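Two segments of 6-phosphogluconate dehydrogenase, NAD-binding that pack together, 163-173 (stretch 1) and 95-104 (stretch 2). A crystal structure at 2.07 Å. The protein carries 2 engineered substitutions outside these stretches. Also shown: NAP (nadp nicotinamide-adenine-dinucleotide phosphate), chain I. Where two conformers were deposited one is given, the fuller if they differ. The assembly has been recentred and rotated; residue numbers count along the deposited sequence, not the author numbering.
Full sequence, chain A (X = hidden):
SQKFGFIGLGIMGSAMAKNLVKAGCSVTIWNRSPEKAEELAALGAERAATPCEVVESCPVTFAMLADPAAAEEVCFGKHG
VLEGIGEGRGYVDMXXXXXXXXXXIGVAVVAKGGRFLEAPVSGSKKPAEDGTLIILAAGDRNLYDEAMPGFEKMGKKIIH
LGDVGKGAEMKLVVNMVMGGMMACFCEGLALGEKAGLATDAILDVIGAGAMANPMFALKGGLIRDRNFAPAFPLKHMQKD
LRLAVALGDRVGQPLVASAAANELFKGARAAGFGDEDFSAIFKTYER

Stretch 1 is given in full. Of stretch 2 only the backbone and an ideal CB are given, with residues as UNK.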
# COMPACT_ATOMS: atom_id res chain seq x y z
N ASP A 163 -23.61 3.34 -23.92
CA ASP A 163 -24.52 4.10 -23.05
C ASP A 163 -23.76 4.98 -22.04
O ASP A 163 -22.60 4.73 -21.73
CB ASP A 163 -25.44 3.15 -22.30
CG ASP A 163 -26.30 2.32 -23.23
OD1 ASP A 163 -26.66 2.82 -24.31
OD2 ASP A 163 -26.61 1.16 -22.87
N VAL A 164 -24.45 5.98 -21.51
CA VAL A 164 -23.86 6.88 -20.53
C VAL A 164 -23.25 6.07 -19.40
O VAL A 164 -23.87 5.14 -18.89
CB VAL A 164 -24.90 7.86 -19.94
CG1 VAL A 164 -24.22 8.85 -18.96
CG2 VAL A 164 -25.61 8.61 -21.06
N GLY A 165 -22.02 6.42 -19.03
CA GLY A 165 -21.34 5.69 -17.98
C GLY A 165 -20.10 5.00 -18.49
O GLY A 165 -19.10 4.93 -17.77
N LYS A 166 -20.16 4.53 -19.73
CA LYS A 166 -19.04 3.84 -20.37
C LYS A 166 -17.88 4.81 -20.62
O LYS A 166 -16.71 4.45 -20.45
CB LYS A 166 -19.47 3.19 -21.70
CG LYS A 166 -20.30 1.92 -21.54
CD LYS A 166 -19.42 0.71 -21.29
CE LYS A 166 -20.20 -0.50 -20.76
NZ LYS A 166 -20.15 -0.59 -19.26
N GLY A 167 -18.20 6.03 -21.01
CA GLY A 167 -17.19 7.06 -21.18
C GLY A 167 -16.49 7.41 -19.87
O GLY A 167 -15.26 7.49 -19.81
N ALA A 168 -17.29 7.63 -18.82
CA ALA A 168 -16.75 7.93 -17.49
C ALA A 168 -15.85 6.81 -17.01
O ALA A 168 -14.77 7.05 -16.50
CB ALA A 168 -17.88 8.18 -16.48
N GLU A 169 -16.31 5.57 -17.18
CA GLU A 169 -15.54 4.40 -16.77
C GLU A 169 -14.22 4.30 -17.52
O GLU A 169 -13.18 4.02 -16.93
CB GLU A 169 -16.38 3.12 -16.93
CG GLU A 169 -17.46 3.04 -15.89
CD GLU A 169 -18.53 2.02 -16.20
OE1 GLU A 169 -18.70 1.69 -17.39
OE2 GLU A 169 -19.21 1.55 -15.25
N MET A 170 -14.25 4.56 -18.82
CA MET A 170 -13.02 4.51 -19.60
C MET A 170 -12.05 5.58 -19.12
O MET A 170 -10.86 5.33 -18.93
CB MET A 170 -13.32 4.75 -21.07
CG MET A 170 -12.06 4.84 -21.93
SD MET A 170 -11.22 3.26 -22.12
CE MET A 170 -12.45 2.31 -23.06
N LYS A 171 -12.57 6.79 -18.94
CA LYS A 171 -11.75 7.90 -18.47
C LYS A 171 -11.09 7.56 -17.13
O LYS A 171 -9.89 7.77 -16.94
CB LYS A 171 -12.59 9.18 -18.34
CG LYS A 171 -11.84 10.35 -17.72
CD LYS A 171 -10.58 10.68 -18.52
CE LYS A 171 -9.95 11.94 -17.96
NZ LYS A 171 -8.62 12.23 -18.58
N LEU A 172 -11.88 7.04 -16.18
CA LEU A 172 -11.34 6.70 -14.87
C LEU A 172 -10.28 5.59 -14.93
O LEU A 172 -9.26 5.65 -14.25
CB LEU A 172 -12.47 6.34 -13.91
CG LEU A 172 -13.42 7.50 -13.58
CD1 LEU A 172 -14.45 7.05 -12.57
CD2 LEU A 172 -12.60 8.69 -13.03
N VAL A 173 -10.52 4.56 -15.73
CA VAL A 173 -9.55 3.48 -15.85
C VAL A 173 -8.23 4.00 -16.36
O VAL A 173 -7.16 3.73 -15.80
CB VAL A 173 -10.06 2.40 -16.81
CG1 VAL A 173 -8.91 1.58 -17.32
CG2 VAL A 173 -11.11 1.54 -16.11
N UNK A 95 -16.74 16.85 -18.35
CA UNK A 95 -16.06 16.76 -17.06
C UNK A 95 -15.67 15.33 -16.71
O UNK A 95 -16.38 14.39 -17.04
CB UNK A 95 -16.95 17.33 -15.96
N UNK A 96 -14.56 15.16 -16.00
CA UNK A 96 -14.22 13.85 -15.45
C UNK A 96 -14.98 13.62 -14.16
O UNK A 96 -14.77 14.32 -13.15
CB UNK A 96 -12.71 13.73 -15.21
N UNK A 97 -15.85 12.62 -14.20
CA UNK A 97 -16.84 12.41 -13.17
C UNK A 97 -17.09 10.91 -13.11
O UNK A 97 -16.67 10.18 -14.00
CB UNK A 97 -18.12 13.20 -13.44
N UNK A 98 -17.73 10.43 -12.05
CA UNK A 98 -18.00 9.00 -11.93
C UNK A 98 -19.22 8.65 -12.76
O UNK A 98 -20.06 9.51 -13.03
CB UNK A 98 -18.21 8.60 -10.47
N UNK A 99 -19.32 7.38 -13.18
CA UNK A 99 -20.45 6.93 -14.00
C UNK A 99 -21.80 7.31 -13.40
O UNK A 99 -22.69 7.72 -14.13
CB UNK A 99 -20.39 5.41 -14.19
N UNK A 100 -21.98 7.15 -12.10
CA UNK A 100 -23.31 7.38 -11.56
C UNK A 100 -23.69 8.86 -11.63
O UNK A 100 -24.86 9.21 -11.81
CB UNK A 100 -23.39 6.88 -10.11
N UNK A 101 -22.70 9.74 -11.49
CA UNK A 101 -22.98 11.16 -11.65
C UNK A 101 -23.44 11.50 -13.06
O UNK A 101 -24.47 12.15 -13.24
CB UNK A 101 -21.74 11.98 -11.30
N UNK A 102 -22.70 11.05 -14.07
CA UNK A 102 -23.08 11.40 -15.43
C UNK A 102 -24.44 10.78 -15.81
O UNK A 102 -25.24 11.41 -16.50
CB UNK A 102 -22.00 10.94 -16.41
N UNK A 103 -24.72 9.58 -15.32
CA UNK A 103 -26.01 8.95 -15.61
C UNK A 103 -27.17 9.73 -14.97
O UNK A 103 -28.21 9.93 -15.59
CB UNK A 103 -26.01 7.50 -15.11
N UNK A 104 -26.95 10.16 -13.73
CA UNK A 104 -27.88 10.98 -12.96
C UNK A 104 -28.24 12.25 -13.74
O UNK A 104 -29.42 12.60 -13.93
CB UNK A 104 -27.28 11.34 -11.60
PA NAP I . -9.59 23.83 -13.68
O1A NAP I . -9.36 23.84 -12.22
O2A NAP I . -8.72 24.73 -14.46
O5B NAP I . -11.12 24.18 -13.99
C5B NAP I . -12.15 23.72 -13.16
C4B NAP I . -13.44 24.36 -13.65
O4B NAP I . -14.50 23.88 -12.86
C3B NAP I . -13.40 25.87 -13.49
O3B NAP I . -14.12 26.40 -14.58
C2B NAP I . -14.20 26.08 -12.22
O2B NAP I . -14.83 27.33 -12.10
C1B NAP I . -15.24 24.99 -12.39
N9A NAP I . -15.93 24.70 -11.12
C8A NAP I . -15.38 24.09 -10.02
N7A NAP I . -16.33 24.02 -9.06
C5A NAP I . -17.46 24.60 -9.53
C6A NAP I . -18.71 24.77 -8.97
N6A NAP I . -18.95 24.35 -7.73
N1A NAP I . -19.69 25.40 -9.69
C2A NAP I . -19.43 25.83 -10.98
N3A NAP I . -18.18 25.64 -11.54
C4A NAP I . -17.22 25.03 -10.83
O3 NAP I . -9.37 22.33 -14.16
PN NAP I . -9.39 21.70 -15.61
O1N NAP I . -8.13 20.96 -15.83
O2N NAP I . -9.83 22.68 -16.62
O5D NAP I . -10.56 20.65 -15.25
C5D NAP I . -11.77 20.53 -15.96
C4D NAP I . -12.07 19.04 -16.06
O4D NAP I . -11.25 18.40 -17.02
C3D NAP I . -11.76 18.30 -14.77
O3D NAP I . -12.78 17.34 -14.64
C2D NAP I . -10.41 17.65 -15.02
O2D NAP I . -10.27 16.49 -14.24
C1D NAP I . -10.55 17.30 -16.48
N1N NAP I . -9.32 17.12 -17.28
C2N NAP I . -8.22 17.89 -17.05
C3N NAP I . -7.08 17.74 -17.85
C7N NAP I . -5.89 18.63 -17.64
O7N NAP I . -4.67 18.16 -18.10
N7N NAP I . -5.97 19.81 -17.01
C4N NAP I . -7.06 16.80 -18.88
C5N NAP I . -8.20 16.04 -19.12
C6N NAP I . -9.34 16.21 -18.32
P2B NAP I . -14.02 28.64 -11.55
O1X NAP I . -15.09 29.60 -11.08
O2X NAP I . -13.13 28.21 -10.43
O3X NAP I . -13.19 29.22 -12.66

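Position 95 lies in the extended lead-in to the helix, with its ideal CB beyond the reach of stretch 1, which therefore sets no preference; it is Ser95.

At position 96 the backbone is extended and CA-to-CB points sideways, its ideal CB 4.3 Å from Lys171 CE. An aliphatic chain and a lysine shaft invite a small or branched residue, perhaps one with a polar atom: valine, serine or threonine. Thr96 meets both neighbours, CG2 lying 3.9 Å from Leu172 CD2 and OG1 3.3 Å from Lys171 CE. Its backbone serves the cofactor, Thr96 N donating to NAP O3D at 3.1 Å.

Position 97 is extended and its CB points away, so stretch 1 hardly restricts the side chain. The residue is Val97, whose contact with stretch 1 is made through the backbone: Val97 O sits 3.4 Å from Ala168 CB.

Position 98 also points away, and it immediately precedes a helix, where aspartate, asparagine, serine or threonine could cap free backbone NH groups. Asp98 does so: OD2 accepts a weak capping bond from the N of position 101 at 3.2 Å.

Position 99 opens the helix with phi -51°. The ideal CB is 3.8 Å from Gly165 O, 4.1 Å from Glu169 CG and 4.4 Å from Ala168 CB, so a compact apolar group suits; alanine or proline would serve, the latter compatible with a first helical turn. Pro99 lays its ring against the helix of stretch 1, with CG 3.4 Å from Glu169 CG and CD 4.1 Å from Ala168 CB and 4.0 Å from Leu172 CD1.

Position 100 points away and tolerates many residues; it is Ala100. Position 101 is out of reach of stretch 1, which leaves its choice open. It is Thr101, whose OG1 donates to Asp98 OD1 at 2.6 Å.

Position 102 points toward stretch 1, its ideal CB just 4.0 Å from Val164 CG1 and 5.0 Å from Ala168 CB. Little room remains, favouring alanine, serine or perhaps cysteine. Ser102 places OG 3.5 Å from Val164 CG1.

At position 103 CB points sideways, 4.5 Å from Val164 CG1, while the carbonyl of Val164 offers an acceptor to a longer donor such as glutamine, lysine or arginine. Gln103 swings its end inward, and NE2 donates to Val164 O at 3.0 Å and 166°; its CG packs 3.9 Å from Val164 CG1.

Position 104 points away, so a long polar chain is easily accommodated; Arg104 was deposited in two conformers.

Stretch 2 (95-104) STVDPATSQR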
# COMPACT_ATOMS: atom_id res chain seq x y z
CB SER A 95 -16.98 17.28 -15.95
OG SER A 95 -17.57 18.52 -16.32
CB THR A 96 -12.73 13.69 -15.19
OG1 THR A 96 -12.03 13.96 -16.40
CG2 THR A 96 -12.43 12.25 -14.72
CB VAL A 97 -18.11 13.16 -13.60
CG1 VAL A 97 -19.34 12.46 -13.19
CG2 VAL A 97 -18.04 14.65 -13.14
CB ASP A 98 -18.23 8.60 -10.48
CG ASP A 98 -19.37 9.36 -9.83
OD1 ASP A 98 -19.26 10.60 -9.68
OD2 ASP A 98 -20.38 8.72 -9.47
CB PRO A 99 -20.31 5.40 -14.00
CG PRO A 99 -18.90 5.14 -13.69
CD PRO A 99 -18.41 6.28 -12.83
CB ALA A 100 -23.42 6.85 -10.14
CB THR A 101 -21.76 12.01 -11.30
OG1 THR A 101 -21.48 11.87 -9.91
CG2 THR A 101 -22.01 13.46 -11.64
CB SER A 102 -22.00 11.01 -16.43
OG SER A 102 -21.87 9.61 -16.49
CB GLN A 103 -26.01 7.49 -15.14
CG GLN A 103 -25.08 6.59 -15.94
CD GLN A 103 -24.89 5.22 -15.30
OE1 GLN A 103 -25.06 5.06 -14.09
NE2 GLN A 103 -24.54 4.23 -16.11
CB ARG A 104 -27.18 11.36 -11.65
CG ARG A 104 -28.02 11.93 -10.53
CD ARG A 104 -27.16 12.06 -9.26
NE ARG A 104 -26.75 10.75 -8.74
CZ ARG A 104 -25.52 10.41 -8.38
NH1 ARG A 104 -24.52 11.28 -8.46
NH2 ARG A 104 -25.29 9.18 -7.94
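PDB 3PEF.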